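Side-chain contacts in DUF3856 domain-containing protein (PDB 2HR2), which is of unknown function but has a TPR-like alpha-alpha superhelix, a fold that in its relatives commonly serves to bind peptides or other proteins: residues 6-9 with 10-14; 24-27 with 28-31; 99-102 with 103-107; 13-16 with 17-21. All coordinates share one frame; numbering follows the deposited sequence. Where two conformers were deposited one is given.

Contacts 1 and 4 are consecutive parts of the same helix, 4-24; they share Leu-13 and Ala-14, and their centres lie about 11 Å apart. Contact 2 follows in the chain, at the turn into helix 27-41, and touches contact 4 through Gln-21, Ala-18, Glu-26, Glu-29 and Ala-30. Contact 3 comes much later, on helix 97-114 near the middle of the molecule, its centre about 17 Å from the centres of contacts 2 and 4 and about 23 Å from that of contact 1. All four are local contacts within an all-helical, TPR-like chain: contacts 1, 2 and 4 belong to the first antiparallel hairpin, contact 3 to a more central helix packed between others of the superhelix.

Contact 1: residues 6-9 with 10-14; sequences KEVV and GAYLA
Val-9 and Leu-13, one turn apart on helix 4-24, lie side by side and point the same way, with CG1 of Val-9 3.7 Å from CD1 of Leu-13. Val-9 holds CG1 anti to its backbone nitrogen (chi1 175°), which turns that methyl toward the following turn, where the leucine branch receives it. The backbone beneath is regular and well satisfied. The carbonyl of Val-9 takes the N-H of Leu-13: Leu-13 N lies 2.9 Å from Val-9 O, and the bond is fairly straight at 165°, with the donor nearly along the C=O axis. Val-8 O accepts the N-H of Tyr-12, with 3.1 Å between Val-8 O and Tyr-12 N, and this oxygen also sits at the edge of the Tyr-12 ring, near its plane, 3.5 Å from CD1. The amides of Gly-10 and Ala-11 are taken up by Lys-6 O and Glu-7 O, the Gly-10 N to Lys-6 O distance being 2.9 Å. Gly-10 keeps both backbone groups in the helical pattern, since its carbonyl in turn takes the N-H of Ala-14. Residue types follow the surroundings: Lys-6 suits the exposed surface, whereas the small Ala-11 suits a buried position between helices. Ala-11 rests on Ile-40 of helix 27-41, and Ala-14 meets Arg-36 and Ala-37 of the same helix. Farther round, Glu-7 and Val-8 touch Met-44 and Tyr-12 touches Phe-50, both in the loop between helices 27-41 and 52-69.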
ATOM      1  N   LYS A   6      19.213   9.920  13.837  1.00 58.32           N
ATOM      2  CA  LYS A   6      18.181  10.951  13.846  1.00 58.22           C
ATOM      3  C   LYS A   6      17.257  10.753  12.634  1.00 58.55           C
ATOM      4  O   LYS A   6      16.041  10.919  12.736  1.00 57.54           O
ATOM      5  CB  LYS A   6      18.831  12.331  13.780  1.00 57.89           C
ATOM      6  CG  LYS A   6      17.993  13.479  14.307  1.00 58.02           C
ATOM      7  CD  LYS A   6      18.739  14.807  14.089  1.00 59.06           C
ATOM      8  CE  LYS A   6      18.068  15.993  14.771  1.00 59.28           C
ATOM      9  NZ  LYS A   6      16.713  16.257  14.229  1.00 56.99           N
ATOM     10  N   GLU A   7      17.854  10.380  11.503  1.00 59.40           N
ATOM     11  CA  GLU A   7      17.136  10.167  10.254  1.00 60.34           C
ATOM     12  C   GLU A   7      16.370   8.844  10.246  1.00 60.00           C
ATOM     13  O   GLU A   7      15.277   8.767   9.689  1.00 59.96           O
ATOM     14  CB  GLU A   7      18.141  10.228   9.097  1.00 60.42           C
ATOM     15  CG  GLU A   7      18.894  11.585   9.002  1.00 61.93           C
ATOM     16  CD  GLU A   7      20.305  11.467   8.417  1.00 63.42           C
ATOM     17  OE1 GLU A   7      20.606  10.460   7.743  1.00 69.14           O
ATOM     18  OE2 GLU A   7      21.130  12.383   8.643  1.00 69.53           O
ATOM     19  N   VAL A   8      16.941   7.807  10.853  1.00 60.19           N
ATOM     20  CA  VAL A   8      16.277   6.503  10.950  1.00 59.89           C
ATOM     21  C   VAL A   8      15.003   6.632  11.774  1.00 59.76           C
ATOM     22  O   VAL A   8      13.942   6.178  11.352  1.00 59.19           O
ATOM     23  CB  VAL A   8      17.184   5.441  11.610  1.00 59.86           C
ATOM     24  CG1 VAL A   8      16.404   4.166  11.922  1.00 59.23           C
ATOM     25  CG2 VAL A   8      18.379   5.125  10.723  1.00 60.02           C
ATOM     26  N   VAL A   9      15.117   7.253  12.944  1.00 59.58           N
ATOM     27  CA  VAL A   9      13.965   7.443  13.823  1.00 59.17           C
ATOM     28  C   VAL A   9      12.971   8.423  13.200  1.00 59.35           C
ATOM     29  O   VAL A   9      11.767   8.208  13.275  1.00 59.72           O
ATOM     30  CB  VAL A   9      14.386   7.908  15.232  1.00 58.39           C
ATOM     31  CG1 VAL A   9      13.168   8.224  16.090  1.00 58.57           C
ATOM     32  CG2 VAL A   9      15.231   6.843  15.906  1.00 57.64           C
ATOM     33  N   GLY A  10      13.472   9.485  12.574  1.00 59.44           N
ATOM     34  CA  GLY A  10      12.612  10.465  11.916  1.00 59.37           C
ATOM     35  C   GLY A  10      11.717   9.835  10.863  1.00 59.31           C
ATOM     36  O   GLY A  10      10.522  10.130  10.798  1.00 58.89           O
ATOM     37  N   ALA A  11      12.300   8.956  10.050  1.00 59.60           N
ATOM     38  CA  ALA A  11      11.572   8.260   8.991  1.00 59.69           C
ATOM     39  C   ALA A  11      10.561   7.275   9.565  1.00 59.68           C
ATOM     40  O   ALA A  11       9.430   7.213   9.096  1.00 59.69           O
ATOM     41  CB  ALA A  11      12.544   7.544   8.061  1.00 59.48           C
ATOM     42  N   TYR A  12      10.975   6.501  10.567  1.00 60.24           N
ATOM     43  CA  TYR A  12      10.072   5.553  11.233  1.00 60.53           C
ATOM     44  C   TYR A  12       8.864   6.245  11.865  1.00 59.91           C
ATOM     45  O   TYR A  12       7.745   5.773  11.713  1.00 59.37           O
ATOM     46  CB  TYR A  12      10.805   4.690  12.274  1.00 61.78           C
ATOM     47  CG  TYR A  12      11.231   3.330  11.758  1.00 63.62           C
ATOM     48  CD1 TYR A  12      12.254   3.194  10.830  1.00 65.69           C
ATOM     49  CD2 TYR A  12      10.605   2.175  12.215  1.00 68.60           C
ATOM     50  CE1 TYR A  12      12.639   1.942  10.361  1.00 67.01           C
ATOM     51  CE2 TYR A  12      10.979   0.923  11.755  1.00 70.71           C
ATOM     52  CZ  TYR A  12      11.996   0.811  10.830  1.00 69.49           C
ATOM     53  OH  TYR A  12      12.361  -0.438  10.381  1.00 68.67           O
ATOM     54  N   LEU A  13       9.086   7.362  12.554  1.00 60.00           N
ATOM     55  CA  LEU A  13       7.984   8.091  13.184  1.00 59.94           C
ATOM     56  C   LEU A  13       7.055   8.731  12.153  1.00 59.85           C
ATOM     57  O   LEU A  13       5.849   8.811  12.377  1.00 59.59           O
ATOM     58  CB  LEU A  13       8.503   9.138  14.168  1.00 59.45           C
ATOM     59  CG  LEU A  13       9.226   8.576  15.394  1.00 59.39           C
ATOM     60  CD1 LEU A  13       9.814   9.698  16.242  1.00 60.20           C
ATOM     61  CD2 LEU A  13       8.302   7.714  16.229  1.00 59.18           C
ATOM     62  N   ALA A  14       7.613   9.186  11.033  1.00 59.81           N
ATOM     63  CA  ALA A  14       6.805   9.760   9.967  1.00 59.84           C
ATOM     64  C   ALA A  14       5.869   8.695   9.397  1.00 60.22           C
ATOM     65  O   ALA A  14       4.691   8.970   9.166  1.00 59.96           O
ATOM     66  CB  ALA A  14       7.689  10.338   8.873  1.00 59.56           C
TER

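Contact 2: residues 24-27 with 28-31; sequences AGEY and DEAA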
ATOM      1  N   ALA A  24      -7.528   6.572  10.579  1.00 60.13           N
ATOM      2  CA  ALA A  24      -8.439   7.661  10.938  1.00 59.84           C
ATOM      3  C   ALA A  24      -9.115   8.340   9.745  1.00 59.83           C
ATOM      4  O   ALA A  24      -9.974   9.186   9.934  1.00 60.01           O
ATOM      5  CB  ALA A  24      -7.688   8.708  11.753  1.00 59.61           C
ATOM      6  N   GLY A  25      -8.721   7.990   8.527  1.00 59.96           N
ATOM      7  CA  GLY A  25      -9.296   8.590   7.335  1.00 60.34           C
ATOM      8  C   GLY A  25      -8.731   9.957   6.975  1.00 60.30           C
ATOM      9  O   GLY A  25      -9.308  10.671   6.156  1.00 60.21           O
ATOM     10  N   GLU A  26      -7.606  10.327   7.584  1.00 60.23           N
ATOM     11  CA  GLU A  26      -6.934  11.584   7.278  1.00 60.50           C
ATOM     12  C   GLU A  26      -5.956  11.317   6.141  1.00 60.15           C
ATOM     13  O   GLU A  26      -4.738  11.315   6.341  1.00 60.32           O
ATOM     14  CB  GLU A  26      -6.177  12.104   8.500  1.00 60.01           C
ATOM     15  CG  GLU A  26      -7.046  12.422   9.688  1.00 61.28           C
ATOM     16  CD  GLU A  26      -6.266  13.037  10.840  1.00 62.56           C
ATOM     17  OE1 GLU A  26      -5.154  13.568  10.615  1.00 69.89           O
ATOM     18  OE2 GLU A  26      -6.779  13.011  11.975  1.00 67.91           O
ATOM     19  N   TYR A  27      -6.496  11.104   4.946  1.00 59.88           N
ATOM     20  CA  TYR A  27      -5.684  10.717   3.793  1.00 59.90           C
ATOM     21  C   TYR A  27      -4.716  11.788   3.292  1.00 60.26           C
ATOM     22  O   TYR A  27      -3.614  11.459   2.853  1.00 60.59           O
ATOM     23  CB  TYR A  27      -6.575  10.222   2.653  1.00 59.42           C
ATOM     24  CG  TYR A  27      -7.457   9.058   3.043  1.00 57.83           C
ATOM     25  CD1 TYR A  27      -6.909   7.903   3.592  1.00 59.96           C
ATOM     26  CD2 TYR A  27      -8.830   9.095   2.834  1.00 57.12           C
ATOM     27  CE1 TYR A  27      -7.704   6.826   3.955  1.00 59.18           C
ATOM     28  CE2 TYR A  27      -9.637   8.016   3.184  1.00 58.80           C
ATOM     29  CZ  TYR A  27      -9.065   6.883   3.746  1.00 60.25           C
ATOM     30  OH  TYR A  27      -9.842   5.806   4.096  1.00 57.73           O
ATOM     31  N   ASP A  28      -5.123  13.054   3.346  1.00 60.43           N
ATOM     32  CA  ASP A  28      -4.253  14.163   2.944  1.00 60.66           C
ATOM     33  C   ASP A  28      -2.972  14.170   3.778  1.00 60.51           C
ATOM     34  O   ASP A  28      -1.869  14.276   3.242  1.00 59.98           O
ATOM     35  CB  ASP A  28      -4.947  15.523   3.137  1.00 61.05           C
ATOM     36  CG  ASP A  28      -6.076  15.775   2.139  1.00 64.55           C
ATOM     37  OD1 ASP A  28      -5.884  15.539   0.930  1.00 69.92           O
ATOM     38  OD2 ASP A  28      -7.152  16.255   2.558  1.00 67.31           O
ATOM     39  N   GLU A  29      -3.128  14.043   5.093  1.00 60.64           N
ATOM     40  CA  GLU A  29      -1.986  14.051   6.016  1.00 60.92           C
ATOM     41  C   GLU A  29      -1.148  12.791   5.863  1.00 60.51           C
ATOM     42  O   GLU A  29       0.075  12.847   5.909  1.00 60.62           O
ATOM     43  CB  GLU A  29      -2.418  14.189   7.486  1.00 61.29           C
ATOM     44  CG  GLU A  29      -3.014  15.546   7.882  1.00 65.24           C
ATOM     45  CD  GLU A  29      -4.423  15.784   7.327  1.00 74.43           C
ATOM     46  OE1 GLU A  29      -4.973  14.872   6.663  1.00 72.09           O
ATOM     47  OE2 GLU A  29      -4.980  16.885   7.556  1.00 76.42           O
ATOM     48  N   ALA A  30      -1.819  11.659   5.685  1.00 60.29           N
ATOM     49  CA  ALA A  30      -1.145  10.381   5.522  1.00 60.56           C
ATOM     50  C   ALA A  30      -0.251  10.369   4.286  1.00 60.27           C
ATOM     51  O   ALA A  30       0.877   9.874   4.333  1.00 59.85           O
ATOM     52  CB  ALA A  30      -2.171   9.256   5.437  1.00 60.90           C
ATOM     53  N   ALA A  31      -0.758  10.908   3.184  1.00 60.29           N
ATOM     54  CA  ALA A  31       0.009  10.967   1.947  1.00 60.26           C
ATOM     55  C   ALA A  31       1.254  11.818   2.146  1.00 60.45           C
ATOM     56  O   ALA A  31       2.343  11.426   1.744  1.00 60.71           O
ATOM     57  CB  ALA A  31      -0.833  11.522   0.822  1.00 60.18           C
TER
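The carboxylates of Glu-26 and Glu-29 meet with their planes 73° apart, neither stacked nor side by side. Glu-29 is bent at its second torsion (chi2 73°), folding its head back beside Glu-26, where OE1 of Glu-29 comes 3.5 Å from CB of Glu-26. The extended Glu-26 in turn brings its own OE1 to 4.0 Å from CG of Glu-29. The two OE1 atoms, of Glu-26 and of Glu-29, stand 4.2 Å apart, a pairing of like charges that would be expected to cost some energy; both residues are exposed, so solvent probably softens it. One face of the Tyr-27 ring carries Gly-25 O, which lies above the plane and displaced toward the rim. Tyr-27 also reaches Leu-70, a neighbour that an aromatic side chain is suited to cover.

Beneath the side chains the first helical bonds form. Ala-30 N donates to Glu-26 O at 3.0 Å, in the carbonyl plane, and Ala-31 N donates to Tyr-27 O at 2.9 Å. Alanines fit here because Ala-30 packs against Gln-21 and Leu-22 of helix 4-24 while Ala-31 packs against Leu-63 and Ala-66 of helix 52-69. Acidic Asp-28 and Glu-29 suit the first turn, whose helix dipole would probably favour negative charge.

Gly-25 ends helix 4-24 in a Schellman motif; its positive phi (80°) favours glycine, which has no CB to hinder it. Glu-26 follows as the centre of an inverse gamma turn and the N-cap residue of helix 27-41, giving the tight helix-turn-helix link characteristic of TPR-like hairpins.

Contact 3: residues 99-102 with 103-107; sequences KLWI and SAVYS
Trp-101 and Val-105 meet because their first torsions send them the same way along helix 97-114: CG of the tryptophan is anti to the backbone nitrogen (chi1 -168°), and CG2 of the valine lies beside its own nitrogen, facing back one turn. Val-105 CG2 thereby comes to 3.9 Å from Trp-101 CD1, approaching the ring obliquely. The same methyl is 3.4 Å from Trp-101 O, the carbonyl that accepts the N-H of Val-105, with 3.1 Å between Val-105 N and Trp-101 O. A beta-branched valine suits this place, since one branch can touch the indole at CD1 while the residue as a whole is buried against Leu-84, Glu-124 and Val-128.

The indole is wide enough to reach beyond its own helix: its ring meets that of Phe-87 with planes about 15° apart, and it also touches Leu-84, Asn-88 and Met-131. On another side Ser-103 sets CB 3.4 Å from Lys-99 O, while its OG is hydrogen-bonded to a glycerol probably left from crystallisation. A small polar residue fits there, beside Glu-65 of helix 52-69. Ala-104, buried against Leu-84, is small enough for that close helix packing.

With helices 73-90 and 118-134 gripping the Trp-101 and Val-105 side and helix 52-69 meeting Leu-100, Ser-103 and Ser-107, this is the packing of a central helix, covered by neighbours on several sides, as in an alpha-alpha superhelix.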
ATOM      1  N   LYS A  99       0.431  -7.998   5.019  1.00 60.79           N
ATOM      2  CA  LYS A  99      -0.728  -7.113   5.146  1.00 60.92           C
ATOM      3  C   LYS A  99      -0.591  -5.907   4.213  1.00 60.87           C
ATOM      4  O   LYS A  99      -1.571  -5.465   3.612  1.00 61.31           O
ATOM      5  CB  LYS A  99      -0.911  -6.654   6.596  1.00 60.22           C
ATOM      6  CG  LYS A  99      -1.258  -7.797   7.537  1.00 62.11           C
ATOM      7  CD  LYS A  99      -1.578  -7.331   8.943  1.00 62.90           C
ATOM      8  CE  LYS A  99      -0.376  -6.779   9.685  1.00 65.01           C
ATOM      9  NZ  LYS A  99      -0.777  -6.359  11.063  1.00 67.49           N
ATOM     10  N   LEU A 100       0.625  -5.382   4.093  1.00 61.11           N
ATOM     11  CA  LEU A 100       0.882  -4.264   3.184  1.00 61.14           C
ATOM     12  C   LEU A 100       0.893  -4.718   1.717  1.00 60.63           C
ATOM     13  O   LEU A 100       0.559  -3.933   0.836  1.00 60.41           O
ATOM     14  CB  LEU A 100       2.180  -3.538   3.553  1.00 61.42           C
ATOM     15  CG  LEU A 100       2.166  -2.792   4.895  1.00 61.97           C
ATOM     16  CD1 LEU A 100       3.539  -2.226   5.231  1.00 62.89           C
ATOM     17  CD2 LEU A 100       1.123  -1.677   4.896  1.00 63.39           C
ATOM     18  N   TRP A 101       1.280  -5.968   1.461  1.00 60.26           N
ATOM     19  CA  TRP A 101       1.268  -6.514   0.103  1.00 60.17           C
ATOM     20  C   TRP A 101      -0.188  -6.515  -0.372  1.00 60.69           C
ATOM     21  O   TRP A 101      -0.502  -5.965  -1.426  1.00 60.36           O
ATOM     22  CB  TRP A 101       1.800  -7.950   0.087  1.00 59.81           C
ATOM     23  CG  TRP A 101       2.108  -8.531  -1.278  1.00 59.18           C
ATOM     24  CD1 TRP A 101       1.716  -8.056  -2.501  1.00 59.09           C
ATOM     25  CD2 TRP A 101       2.777  -9.773  -1.534  1.00 58.80           C
ATOM     26  NE1 TRP A 101       2.164  -8.888  -3.499  1.00 59.42           N
ATOM     27  CE2 TRP A 101       2.806  -9.955  -2.932  1.00 58.03           C
ATOM     28  CE3 TRP A 101       3.379 -10.737  -0.715  1.00 59.69           C
ATOM     29  CZ2 TRP A 101       3.406 -11.055  -3.528  1.00 58.11           C
ATOM     30  CZ3 TRP A 101       3.979 -11.831  -1.309  1.00 59.23           C
ATOM     31  CH2 TRP A 101       3.987 -11.982  -2.703  1.00 59.65           C
ATOM     32  N   ILE A 102      -1.065  -7.123   0.429  1.00 60.82           N
ATOM     33  CA  ILE A 102      -2.490  -7.214   0.119  1.00 60.58           C
ATOM     34  C   ILE A 102      -3.083  -5.820  -0.082  1.00 60.80           C
ATOM     35  O   ILE A 102      -3.863  -5.600  -1.009  1.00 61.34           O
ATOM     36  CB  ILE A 102      -3.268  -7.994   1.220  1.00 60.36           C
ATOM     37  CG1 ILE A 102      -2.853  -9.470   1.216  1.00 60.61           C
ATOM     38  CG2 ILE A 102      -4.788  -7.899   0.994  1.00 60.59           C
ATOM     39  CD1 ILE A 102      -3.425 -10.290   2.348  1.00 60.54           C
ATOM     40  N   SER A 103      -2.700  -4.888   0.784  1.00 60.63           N
ATOM     41  CA  SER A 103      -3.148  -3.503   0.687  1.00 60.43           C
ATOM     42  C   SER A 103      -2.798  -2.885  -0.669  1.00 60.34           C
ATOM     43  O   SER A 103      -3.631  -2.229  -1.291  1.00 60.37           O
ATOM     44  CB  SER A 103      -2.515  -2.677   1.816  1.00 59.75           C
ATOM     45  OG  SER A 103      -2.776  -1.290   1.663  1.00 61.47           O
ATOM     46  N   ALA A 104      -1.563  -3.093  -1.115  1.00 60.50           N
ATOM     47  CA  ALA A 104      -1.098  -2.554  -2.392  1.00 60.70           C
ATOM     48  C   ALA A 104      -1.864  -3.128  -3.583  1.00 60.73           C
ATOM     49  O   ALA A 104      -2.158  -2.409  -4.537  1.00 60.87           O
ATOM     50  CB  ALA A 104       0.390  -2.802  -2.556  1.00 60.81           C
ATOM     51  N   VAL A 105      -2.177  -4.419  -3.524  1.00 60.50           N
ATOM     52  CA  VAL A 105      -2.933  -5.083  -4.587  1.00 60.38           C
ATOM     53  C   VAL A 105      -4.356  -4.518  -4.617  1.00 60.39           C
ATOM     54  O   VAL A 105      -4.912  -4.281  -5.688  1.00 60.06           O
ATOM     55  CB  VAL A 105      -2.938  -6.625  -4.395  1.00 59.98           C
ATOM     56  CG1 VAL A 105      -3.790  -7.325  -5.439  1.00 60.64           C
ATOM     57  CG2 VAL A 105      -1.529  -7.172  -4.467  1.00 59.13           C
ATOM     58  N   TYR A 106      -4.926  -4.299  -3.435  1.00 60.29           N
ATOM     59  CA  TYR A 106      -6.262  -3.736  -3.301  1.00 60.26           C
ATOM     60  C   TYR A 106      -6.295  -2.307  -3.821  1.00 60.47           C
ATOM     61  O   TYR A 106      -7.204  -1.946  -4.563  1.00 60.92           O
ATOM     62  CB  TYR A 106      -6.693  -3.799  -1.842  1.00 60.10           C
ATOM     63  CG  TYR A 106      -8.089  -3.296  -1.570  1.00 60.26           C
ATOM     64  CD1 TYR A 106      -9.199  -3.967  -2.071  1.00 60.84           C
ATOM     65  CD2 TYR A 106      -8.300  -2.180  -0.768  1.00 57.85           C
ATOM     66  CE1 TYR A 106     -10.483  -3.521  -1.807  1.00 59.95           C
ATOM     67  CE2 TYR A 106      -9.571  -1.729  -0.506  1.00 59.53           C
ATOM     68  CZ  TYR A 106     -10.662  -2.401  -1.023  1.00 59.43           C
ATOM     69  OH  TYR A 106     -11.931  -1.951  -0.743  1.00 58.78           O
ATOM     70  N   SER A 107      -5.300  -1.504  -3.448  1.00 60.42           N
ATOM     71  CA  SER A 107      -5.192  -0.130  -3.943  1.00 60.54           C
ATOM     72  C   SER A 107      -5.107  -0.101  -5.471  1.00 60.42           C
ATOM     73  O   SER A 107      -5.723   0.748  -6.116  1.00 60.27           O
ATOM     74  CB  SER A 107      -3.958   0.570  -3.353  1.00 60.56           C
ATOM     75  OG  SER A 107      -4.064   0.769  -1.953  1.00 60.36           O
TER

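Contact 4: residues 13-16 with 17-21; sequences LALS and DAQRQ
Gln-19 lays the NH2 end of its amide against the branch of Leu-15, the two side chains crossing at a slant, and this is the closely packed part of the contact. NE2 of Gln-19 lies 3.5 Å from CG of Leu-15 and 3.7 Å from its CD2. The chain leaves with CG anti to the carbonyl carbon (chi1 -70°) and then runs extended, so that CG of Gln-19 passes 3.3 Å from Leu-15 O before the amide reaches the leucine. That carbonyl also holds the N-H of Gln-19, at 2.9 Å from Gln-19 N to Leu-15 O. Leucine is apt here because it is buried, also touching Phe-55, Phe-58 and Cys-59 of helix 52-69. Ala-18 is small enough to lie buried against Asn-33, the residue whose ND2 bonds OE1 of Gln-21. Were an alanine to replace Gln-19, Leu-15 would probably lose this amide cover and gain a gap beside CG and CD2.

The looser side runs through Asp-17 and Arg-20. In one of two conformers of Arg-20, NH1 and NH2 each make a weak hydrogen bond of 3.2 Å to OD1 of Asp-17; both nitrogens converge on that single oxygen, the NH1 pair counting as a salt bridge. Arg-20 is exposed, so this pairing is probably mobile.

The glutamine, with an aliphatic stem and a polar end, can thus pack against Leu-15 while remaining partly exposed, whereas the weak Asp-17/Arg-20 pair is likely to add little.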
ATOM      1  N   LEU A  13       9.086   7.362  12.554  1.00 60.00           N
ATOM      2  CA  LEU A  13       7.984   8.091  13.184  1.00 59.94           C
ATOM      3  C   LEU A  13       7.055   8.731  12.153  1.00 59.85           C
ATOM      4  O   LEU A  13       5.849   8.811  12.377  1.00 59.59           O
ATOM      5  CB  LEU A  13       8.503   9.138  14.168  1.00 59.45           C
ATOM      6  CG  LEU A  13       9.226   8.576  15.394  1.00 59.39           C
ATOM      7  CD1 LEU A  13       9.814   9.698  16.242  1.00 60.20           C
ATOM      8  CD2 LEU A  13       8.302   7.714  16.229  1.00 59.18           C
ATOM      9  N   ALA A  14       7.613   9.186  11.033  1.00 59.81           N
ATOM     10  CA  ALA A  14       6.805   9.760   9.967  1.00 59.84           C
ATOM     11  C   ALA A  14       5.869   8.695   9.397  1.00 60.22           C
ATOM     12  O   ALA A  14       4.691   8.970   9.166  1.00 59.96           O
ATOM     13  CB  ALA A  14       7.689  10.338   8.873  1.00 59.56           C
ATOM     14  N   LEU A  15       6.393   7.484   9.185  1.00 60.23           N
ATOM     15  CA  LEU A  15       5.589   6.383   8.653  1.00 60.30           C
ATOM     16  C   LEU A  15       4.549   5.912   9.669  1.00 60.08           C
ATOM     17  O   LEU A  15       3.424   5.611   9.280  1.00 60.36           O
ATOM     18  CB  LEU A  15       6.459   5.211   8.195  1.00 60.21           C
ATOM     19  CG  LEU A  15       5.717   4.066   7.485  1.00 60.53           C
ATOM     20  CD1 LEU A  15       5.050   4.543   6.206  1.00 60.71           C
ATOM     21  CD2 LEU A  15       6.670   2.926   7.173  1.00 60.40           C
ATOM     22  N   SER A  16       4.908   5.829  10.952  1.00 59.89           N
ATOM     23  CA  SER A  16       3.942   5.426  11.972  0.50 60.12           C
ATOM     24  C   SER A  16       2.791   6.424  12.034  1.00 60.58           C
ATOM     25  O   SER A  16       1.641   6.024  12.148  1.00 61.25           O
ATOM     26  CB  SER A  16       4.597   5.289  13.347  0.50 60.31           C
ATOM     27  OG  SER A  16       5.465   4.170  13.386  0.50 60.03           O
ATOM     28  N   ASP A  17       3.108   7.719  11.959  1.00 60.63           N
ATOM     29  CA  ASP A  17       2.082   8.765  11.959  1.00 61.48           C
ATOM     30  C   ASP A  17       1.144   8.571  10.768  1.00 60.99           C
ATOM     31  O   ASP A  17      -0.080   8.638  10.917  1.00 60.98           O
ATOM     32  CB  ASP A  17       2.699  10.176  11.909  1.00 62.52           C
ATOM     33  CG  ASP A  17       3.357  10.596  13.230  1.00 66.49           C
ATOM     34  OD1 ASP A  17       3.227   9.850  14.219  1.00 70.59           O
ATOM     35  OD2 ASP A  17       3.999  11.676  13.277  1.00 69.23           O
ATOM     36  N   ALA A  18       1.722   8.320   9.596  1.00 60.70           N
ATOM     37  CA  ALA A  18       0.941   8.094   8.380  1.00 60.90           C
ATOM     38  C   ALA A  18      -0.002   6.912   8.532  1.00 60.82           C
ATOM     39  O   ALA A  18      -1.159   6.989   8.139  1.00 60.88           O
ATOM     40  CB  ALA A  18       1.857   7.872   7.194  1.00 61.24           C
ATOM     41  N   GLN A  19       0.492   5.827   9.116  1.00 60.82           N
ATOM     42  CA  GLN A  19      -0.319   4.626   9.326  1.00 60.82           C
ATOM     43  C   GLN A  19      -1.515   4.866  10.251  1.00 60.88           C
ATOM     44  O   GLN A  19      -2.596   4.328   9.995  1.00 61.43           O
ATOM     45  CB  GLN A  19       0.554   3.472   9.802  1.00 60.63           C
ATOM     46  CG  GLN A  19       1.484   2.966   8.700  1.00 60.65           C
ATOM     47  CD  GLN A  19       2.598   2.082   9.217  1.00 62.14           C
ATOM     48  OE1 GLN A  19       2.748   1.883  10.424  1.00 67.53           O
ATOM     49  NE2 GLN A  19       3.405   1.561   8.300  1.00 61.36           N
ATOM     50  N   ARG A  20      -1.337   5.658  11.309  1.00 60.93           N
ATOM     51  CA  ARG A  20      -2.449   5.991  12.202  0.50 60.89           C
ATOM     52  C   ARG A  20      -3.450   6.886  11.472  1.00 60.93           C
ATOM     53  O   ARG A  20      -4.662   6.758  11.658  1.00 60.75           O
ATOM     54  CB  ARG A  20      -1.974   6.679  13.489  0.50 60.40           C
ATOM     55  CG  ARG A  20      -1.057   5.823  14.349  0.50 60.60           C
ATOM     56  CD  ARG A  20      -1.031   6.284  15.803  0.50 60.88           C
ATOM     57  NE  ARG A  20      -0.733   7.708  15.956  0.50 59.07           N
ATOM     58  CZ  ARG A  20       0.480   8.251  15.885  0.50 56.22           C
ATOM     59  NH1 ARG A  20       1.560   7.513  15.628  0.50 55.91           N
ATOM     60  NH2 ARG A  20       0.609   9.555  16.049  0.50 55.92           N
ATOM     61  N   GLN A  21      -2.931   7.784  10.642  1.00 60.53           N
ATOM     62  CA  GLN A  21      -3.766   8.697   9.869  1.00 60.29           C
ATOM     63  C   GLN A  21      -4.616   7.960   8.820  1.00 60.01           C
ATOM     64  O   GLN A  21      -5.747   8.354   8.566  1.00 59.53           O
ATOM     65  CB  GLN A  21      -2.898   9.791   9.246  1.00 59.73           C
ATOM     66  CG  GLN A  21      -2.389  10.765  10.293  1.00 60.39           C
ATOM     67  CD  GLN A  21      -1.265  11.676   9.819  1.00 60.22           C
ATOM     68  OE1 GLN A  21      -0.485  11.337   8.923  1.00 57.84           O
ATOM     69  NE2 GLN A  21      -1.166  12.841  10.451  1.00 60.26           N
TER